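Local coordinates for protein D-aminopeptidase (Burkholderia sp. LK4, PDB 5TZB) that probably removes N-terminal residues, beta-amino acids among them, from short peptides as a beta-aminopeptidase of family S58, an Ntn hydrolase, at residues G186-I198 / G356-L369. Sequence-based numbering, arbitrary orientation.
Sequences GTGMICHEFKGGI and GGDVESRGARVEGL
Lys195 lays its aliphatic chain against the hairpin formed by strands 359-361 and 364-366 while its ammonium group turns back into its own segment, a clear example of a lysine serving two environments. Two short beta hairpins meet here, each closed by a type I' turn, Cys191-Phe194 and Ser361-Ala364; just beyond the first, Gly197 pairs with Ala220 of strand 213-220. Lys195 CG, anti to the backbone N (chi1 -177°), rests 3.2 Å from Gly357 O. The bend at chi2 (66°) carries the chain past both valines: Lys195 CD lies 3.9 Å from Val366 CG1, and CE passes across Val359 CG2. A second bend, at chi4 (75°), turns NZ toward the carbonyls of Thr187, Met189 and Gly196, with a weaker bond to Gly186 O. Lys195 NZ meets Met189 O at 2.9 Å in the carbonyl plane, on a lone pair, whereas Thr187 O and Gly196 O are approached from above their planes. Val366 presses CG2 on Phe194 C at 3.3 Å and meets Ile190 CG2 as the two side chains slide past each other.

Leu369 CD1 sits over one face of the Phe194 ring, 3.8 Å from its centroid, a CH-pi contact; Glu367 O lies in plane at the ring edge. Lys195 N donates to Glu367 O at 2.9 Å from above the carbonyl plane, the one direct hydrogen bond between the segments, and two waters link Glu193 O to Glu367 N and Lys195 O to Leu369 N. Docking thus rests on lysine methylenes, valines and the Phe194-Leu369 pair, while the buried ammonium, shared among main-chain oxygens, joins the type I turn 186-189 to Gly196.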
ATOM      1  N   GLY C 186      -8.359 -12.985  25.056  1.00 20.50           N
ATOM      2  CA  GLY C 186      -9.518 -12.123  25.231  1.00 20.60           C
ATOM      3  C   GLY C 186      -9.951 -11.920  26.673  1.00 21.01           C
ATOM      4  O   GLY C 186     -10.925 -11.215  26.944  1.00 21.09           O
ATOM      5  N   THR C 187      -9.193 -12.498  27.596  1.00 19.73           N
ATOM      6  CA  THR C 187      -9.561 -12.530  29.008  1.00 23.17           C
ATOM      7  C   THR C 187      -9.955 -11.169  29.589  1.00 24.77           C
ATOM      8  O   THR C 187     -11.000 -11.052  30.229  1.00 26.15           O
ATOM      9  CB  THR C 187      -8.419 -13.143  29.846  1.00 21.06           C
ATOM     10  OG1 THR C 187      -8.223 -14.505  29.431  1.00 26.12           O
ATOM     11  CG2 THR C 187      -8.762 -13.134  31.324  1.00 22.00           C
ATOM     12  N   GLY C 188      -9.154 -10.136  29.355  1.00 23.88           N
ATOM     13  CA  GLY C 188      -9.455  -8.847  29.949  1.00 23.81           C
ATOM     14  C   GLY C 188     -10.041  -7.811  29.009  1.00 22.91           C
ATOM     15  O   GLY C 188     -10.016  -6.616  29.310  1.00 23.39           O
ATOM     16  N   MET C 189     -10.610  -8.261  27.893  1.00 21.66           N
ATOM     17  CA  MET C 189     -11.070  -7.346  26.857  1.00 20.56           C
ATOM     18  C   MET C 189     -12.519  -6.871  27.025  1.00 21.44           C
ATOM     19  O   MET C 189     -13.346  -7.505  27.687  1.00 22.19           O
ATOM     20  CB  MET C 189     -10.888  -7.998  25.483  1.00 21.07           C
ATOM     21  CG  MET C 189      -9.433  -8.373  25.195  1.00 19.97           C
ATOM     22  SD  MET C 189      -8.325  -6.960  25.432  1.00 24.49           S
ATOM     23  CE  MET C 189      -6.725  -7.775  25.419  1.00 24.83           C
ATOM     24  N   ILE C 190     -12.795  -5.731  26.410  1.00 21.74           N
ATOM     25  CA  ILE C 190     -14.063  -5.027  26.531  1.00 21.92           C
ATOM     26  C   ILE C 190     -14.549  -4.621  25.142  1.00 19.65           C
ATOM     27  O   ILE C 190     -13.794  -4.040  24.366  1.00 18.76           O
ATOM     28  CB  ILE C 190     -13.903  -3.787  27.425  1.00 21.91           C
ATOM     29  CG1 ILE C 190     -13.531  -4.213  28.850  1.00 23.75           C
ATOM     30  CG2 ILE C 190     -15.152  -2.923  27.393  1.00 19.40           C
ATOM     31  CD1 ILE C 190     -13.157  -3.053  29.773  1.00 23.05           C
ATOM     32  N   CYS C 191     -15.796  -4.943  24.821  1.00 19.55           N
ATOM     33  CA  CYS C 191     -16.338  -4.681  23.489  1.00 19.01           C
ATOM     34  C   CYS C 191     -17.706  -4.007  23.577  1.00 20.23           C
ATOM     35  O   CYS C 191     -18.595  -4.465  24.297  1.00 21.32           O
ATOM     36  CB  CYS C 191     -16.423  -5.979  22.685  1.00 18.00           C
ATOM     37  SG  CYS C 191     -17.044  -5.785  20.996  1.00 21.68           S
ATOM     38  N   HIS C 192     -17.857  -2.897  22.862  1.00 20.34           N
ATOM     39  CA  HIS C 192     -19.065  -2.080  22.942  1.00 21.53           C
ATOM     40  C   HIS C 192     -19.474  -1.791  24.392  1.00 22.76           C
ATOM     41  O   HIS C 192     -20.661  -1.775  24.737  1.00 22.96           O
ATOM     42  CB  HIS C 192     -20.208  -2.739  22.160  1.00 21.20           C
ATOM     43  CG  HIS C 192     -20.041  -2.624  20.674  1.00 20.60           C
ATOM     44  ND1 HIS C 192     -20.230  -1.435  19.999  1.00 20.19           N
ATOM     45  CD2 HIS C 192     -19.703  -3.541  19.734  1.00 20.02           C
ATOM     46  CE1 HIS C 192     -20.018  -1.627  18.706  1.00 19.46           C
ATOM     47  NE2 HIS C 192     -19.704  -2.897  18.519  1.00 19.35           N
ATOM     48  N   GLU C 193     -18.459  -1.585  25.233  1.00 23.21           N
ATOM     49  CA  GLU C 193     -18.637  -1.251  26.640  1.00 22.98           C
ATOM     50  C   GLU C 193     -19.392  -2.353  27.387  1.00 23.36           C
ATOM     51  O   GLU C 193     -20.026  -2.103  28.413  1.00 22.76           O
ATOM     52  CB  GLU C 193     -19.336   0.105  26.770  1.00 23.43           C
ATOM     53  CG  GLU C 193     -18.590   1.189  26.014  1.00 23.39           C
ATOM     54  CD  GLU C 193     -19.236   2.556  26.121  1.00 22.68           C
ATOM     55  OE1 GLU C 193     -19.542   3.165  25.065  1.00 21.51           O
ATOM     56  OE2 GLU C 193     -19.405   3.030  27.255  1.00 22.84           O
ATOM     57  N   PHE C 194     -19.344  -3.559  26.827  1.00 23.97           N
ATOM     58  CA  PHE C 194     -19.685  -4.789  27.534  1.00 24.91           C
ATOM     59  C   PHE C 194     -18.438  -5.653  27.594  1.00 24.74           C
ATOM     60  O   PHE C 194     -17.414  -5.296  27.005  1.00 24.50           O
ATOM     61  CB  PHE C 194     -20.787  -5.566  26.825  1.00 26.87           C
ATOM     62  CG  PHE C 194     -22.119  -4.903  26.851  1.00 28.91           C
ATOM     63  CD1 PHE C 194     -22.851  -4.823  28.030  1.00 30.57           C
ATOM     64  CD2 PHE C 194     -22.669  -4.393  25.681  1.00 29.31           C
ATOM     65  CE1 PHE C 194     -24.105  -4.216  28.051  1.00 30.76           C
ATOM     66  CE2 PHE C 194     -23.923  -3.792  25.690  1.00 30.60           C
ATOM     67  CZ  PHE C 194     -24.643  -3.702  26.879  1.00 30.73           C
ATOM     68  N   LYS C 195     -18.528  -6.821  28.225  1.00 24.88           N
ATOM     69  CA  LYS C 195     -17.392  -7.750  28.224  1.00 24.49           C
ATOM     70  C   LYS C 195     -17.087  -8.245  26.819  1.00 23.23           C
ATOM     71  O   LYS C 195     -17.984  -8.680  26.091  1.00 24.27           O
ATOM     72  CB  LYS C 195     -17.659  -8.951  29.138  1.00 25.74           C
ATOM     73  CG  LYS C 195     -16.470  -9.913  29.240  1.00 24.93           C
ATOM     74  CD  LYS C 195     -15.284  -9.256  29.939  1.00 25.48           C
ATOM     75  CE  LYS C 195     -14.045 -10.157  29.942  1.00 25.59           C
ATOM     76  NZ  LYS C 195     -13.373 -10.215  28.611  1.00 25.17           N
ATOM     77  N   GLY C 196     -15.812  -8.192  26.437  1.00 20.94           N
ATOM     78  CA  GLY C 196     -15.408  -8.627  25.116  1.00 18.87           C
ATOM     79  C   GLY C 196     -14.532  -9.864  25.142  1.00 24.15           C
ATOM     80  O   GLY C 196     -14.594 -10.658  26.085  1.00 25.22           O
ATOM     81  N   GLY C 197     -13.722 -10.034  24.098  1.00 23.39           N
ATOM     82  CA  GLY C 197     -12.793 -11.147  24.037  1.00 21.79           C
ATOM     83  C   GLY C 197     -12.899 -12.015  22.798  1.00 19.73           C
ATOM     84  O   GLY C 197     -13.122 -11.536  21.689  1.00 18.56           O
ATOM     85  N   ILE C 198     -12.736 -13.317  22.997  1.00 20.85           N
ATOM     86  CA  ILE C 198     -12.626 -14.256  21.885  1.00 20.72           C
ATOM     87  C   ILE C 198     -13.983 -14.603  21.285  1.00 21.62           C
ATOM     88  O   ILE C 198     -14.930 -14.901  22.016  1.00 22.81           O
ATOM     89  CB  ILE C 198     -11.918 -15.556  22.341  1.00 20.43           C
ATOM     90  CG1 ILE C 198     -10.511 -15.234  22.844  1.00 21.45           C
ATOM     91  CG2 ILE C 198     -11.849 -16.568  21.213  1.00 19.41           C
ATOM     92  CD1 ILE C 198      -9.581 -14.570  21.765  1.00 25.14           C
ATOM     93  N   GLY C 356     -19.505 -13.368  26.817  1.00 30.33           N
ATOM     94  CA  GLY C 356     -18.920 -12.513  27.840  1.00 30.41           C
ATOM     95  C   GLY C 356     -19.674 -12.498  29.155  1.00 30.98           C
ATOM     96  O   GLY C 356     -20.905 -12.525  29.177  1.00 30.52           O
ATOM     97  N   GLY C 357     -18.929 -12.477  30.258  1.00 31.30           N
ATOM     98  CA  GLY C 357     -19.508 -12.412  31.590  1.00 32.02           C
ATOM     99  C   GLY C 357     -19.033 -11.201  32.381  1.00 32.06           C
ATOM    100  O   GLY C 357     -18.104 -10.509  31.965  1.00 30.55           O
ATOM    101  N   ASP C 358     -19.666 -10.948  33.523  1.00 33.47           N
ATOM    102  CA  ASP C 358     -19.290  -9.828  34.390  1.00 33.23           C
ATOM    103  C   ASP C 358     -17.860  -9.943  34.887  1.00 32.47           C
ATOM    104  O   ASP C 358     -17.415 -11.020  35.292  1.00 32.78           O
ATOM    105  CB  ASP C 358     -20.212  -9.713  35.612  1.00 33.99           C
ATOM    106  CG  ASP C 358     -21.643  -9.386  35.250  1.00 34.43           C
ATOM    107  OD1 ASP C 358     -21.914  -9.025  34.087  1.00 33.53           O
ATOM    108  OD2 ASP C 358     -22.497  -9.441  36.160  1.00 35.15           O
ATOM    109  N   VAL C 359     -17.151  -8.820  34.867  1.00 31.46           N
ATOM    110  CA  VAL C 359     -15.794  -8.769  35.383  1.00 31.67           C
ATOM    111  C   VAL C 359     -15.583  -7.483  36.171  1.00 32.25           C
ATOM    112  O   VAL C 359     -15.906  -6.388  35.693  1.00 32.27           O
ATOM    113  CB  VAL C 359     -14.740  -8.850  34.265  1.00 31.18           C
ATOM    114  CG1 VAL C 359     -13.378  -8.525  34.817  1.00 31.31           C
ATOM    115  CG2 VAL C 359     -14.738 -10.215  33.601  1.00 31.04           C
ATOM    116  N   GLU C 360     -15.064  -7.641  37.390  1.00 32.70           N
ATOM    117  CA  GLU C 360     -14.639  -6.533  38.244  1.00 33.43           C
ATOM    118  C   GLU C 360     -13.144  -6.676  38.522  1.00 33.95           C
ATOM    119  O   GLU C 360     -12.698  -7.699  39.037  1.00 34.71           O
ATOM    120  CB  GLU C 360     -15.433  -6.522  39.559  1.00 33.89           C
ATOM    121  N   SER C 361     -12.361  -5.658  38.194  1.00 34.25           N
ATOM    122  CA  SER C 361     -10.917  -5.786  38.345  1.00 33.80           C
ATOM    123  C   SER C 361     -10.244  -4.421  38.344  1.00 32.76           C
ATOM    124  O   SER C 361     -10.564  -3.567  37.515  1.00 31.25           O
ATOM    125  CB  SER C 361     -10.349  -6.670  37.228  1.00 33.07           C
ATOM    126  OG  SER C 361      -8.976  -6.931  37.422  1.00 33.19           O
ATOM    127  N   ARG C 362      -9.319  -4.225  39.281  1.00 33.88           N
ATOM    128  CA  ARG C 362      -8.540  -2.987  39.376  1.00 34.39           C
ATOM    129  C   ARG C 362      -9.460  -1.770  39.455  1.00 35.42           C
ATOM    130  O   ARG C 362      -9.165  -0.715  38.893  1.00 35.58           O
ATOM    131  CB  ARG C 362      -7.569  -2.868  38.182  1.00 32.45           C
ATOM    132  CG  ARG C 362      -6.657  -4.074  38.032  1.00 31.90           C
ATOM    133  CD  ARG C 362      -5.661  -3.959  36.881  1.00 31.77           C
ATOM    134  NE  ARG C 362      -4.657  -2.918  37.072  1.00 31.56           N
ATOM    135  CZ  ARG C 362      -4.642  -1.761  36.420  1.00 29.48           C
ATOM    136  NH1 ARG C 362      -5.585  -1.483  35.529  1.00 27.78           N
ATOM    137  NH2 ARG C 362      -3.681  -0.879  36.666  1.00 29.13           N
ATOM    138  N   GLY C 363     -10.596  -1.932  40.128  1.00 36.81           N
ATOM    139  CA  GLY C 363     -11.503  -0.820  40.345  1.00 37.23           C
ATOM    140  C   GLY C 363     -12.444  -0.533  39.194  1.00 37.02           C
ATOM    141  O   GLY C 363     -13.153   0.474  39.198  1.00 37.90           O
ATOM    142  N   ALA C 364     -12.451  -1.408  38.197  1.00 36.18           N
ATOM    143  CA  ALA C 364     -13.329  -1.224  37.051  1.00 36.09           C
ATOM    144  C   ALA C 364     -14.283  -2.411  36.941  1.00 36.27           C
ATOM    145  O   ALA C 364     -13.920  -3.550  37.253  1.00 36.80           O
ATOM    146  CB  ALA C 364     -12.515  -1.055  35.771  1.00 36.10           C
ATOM    147  N   ARG C 365     -15.512  -2.135  36.524  1.00 35.61           N
ATOM    148  CA  ARG C 365     -16.506  -3.184  36.359  1.00 35.29           C
ATOM    149  C   ARG C 365     -17.081  -3.150  34.954  1.00 33.22           C
ATOM    150  O   ARG C 365     -17.450  -2.088  34.443  1.00 32.61           O
ATOM    151  CB  ARG C 365     -17.631  -3.043  37.393  1.00 36.86           C
ATOM    152  N   VAL C 366     -17.139  -4.313  34.322  1.00 32.11           N
ATOM    153  CA  VAL C 366     -17.782  -4.404  33.029  1.00 30.56           C
ATOM    154  C   VAL C 366     -18.817  -5.531  33.119  1.00 30.23           C
ATOM    155  O   VAL C 366     -18.595  -6.553  33.779  1.00 30.02           O
ATOM    156  CB  VAL C 366     -16.759  -4.643  31.885  1.00 26.51           C
ATOM    157  CG1 VAL C 366     -16.124  -6.026  31.986  1.00 26.25           C
ATOM    158  CG2 VAL C 366     -17.410  -4.459  30.522  1.00 26.24           C
ATOM    159  N   GLU C 367     -19.970  -5.313  32.500  1.00 29.59           N
ATOM    160  CA  GLU C 367     -21.029  -6.314  32.490  1.00 29.82           C
ATOM    161  C   GLU C 367     -20.966  -7.116  31.205  1.00 29.08           C
ATOM    162  O   GLU C 367     -20.625  -6.579  30.147  1.00 28.00           O
ATOM    163  CB  GLU C 367     -22.408  -5.663  32.613  1.00 30.44           C
ATOM    164  CG  GLU C 367     -22.717  -5.100  33.981  1.00 32.00           C
ATOM    165  CD  GLU C 367     -24.143  -4.578  34.089  1.00 32.92           C
ATOM    166  OE1 GLU C 367     -25.053  -5.196  33.495  1.00 31.96           O
ATOM    167  OE2 GLU C 367     -24.353  -3.563  34.791  1.00 34.16           O
ATOM    168  N   GLY C 368     -21.265  -8.407  31.302  1.00 29.35           N
ATOM    169  CA  GLY C 368     -21.521  -9.200  30.118  1.00 28.61           C
ATOM    170  C   GLY C 368     -22.815  -8.677  29.524  1.00 28.67           C
ATOM    171  O   GLY C 368     -23.708  -8.256  30.262  1.00 29.41           O
ATOM    172  N   LEU C 369     -22.908  -8.689  28.198  1.00 27.94           N
ATOM    173  CA  LEU C 369     -24.101  -8.229  27.495  1.00 28.23           C
ATOM    174  C   LEU C 369     -25.370  -8.909  28.039  1.00 30.80           C
ATOM    175  O   LEU C 369     -26.364  -8.248  28.346  1.00 30.96           O
ATOM    176  CB  LEU C 369     -23.947  -8.484  26.001  1.00 26.43           C
ATOM    177  CG  LEU C 369     -25.156  -8.266  25.093  1.00 26.11           C
ATOM    178  CD1 LEU C 369     -25.705  -6.848  25.191  1.00 25.76           C
ATOM    179  CD2 LEU C 369     -24.758  -8.613  23.670  1.00 25.45           C
TER
HETATM  180  O   HOH W   1     -20.446  -3.015  31.150  1.00 29.39           O
HETATM  181  O   HOH W   2     -20.576  -9.355  26.956  1.00 23.89           O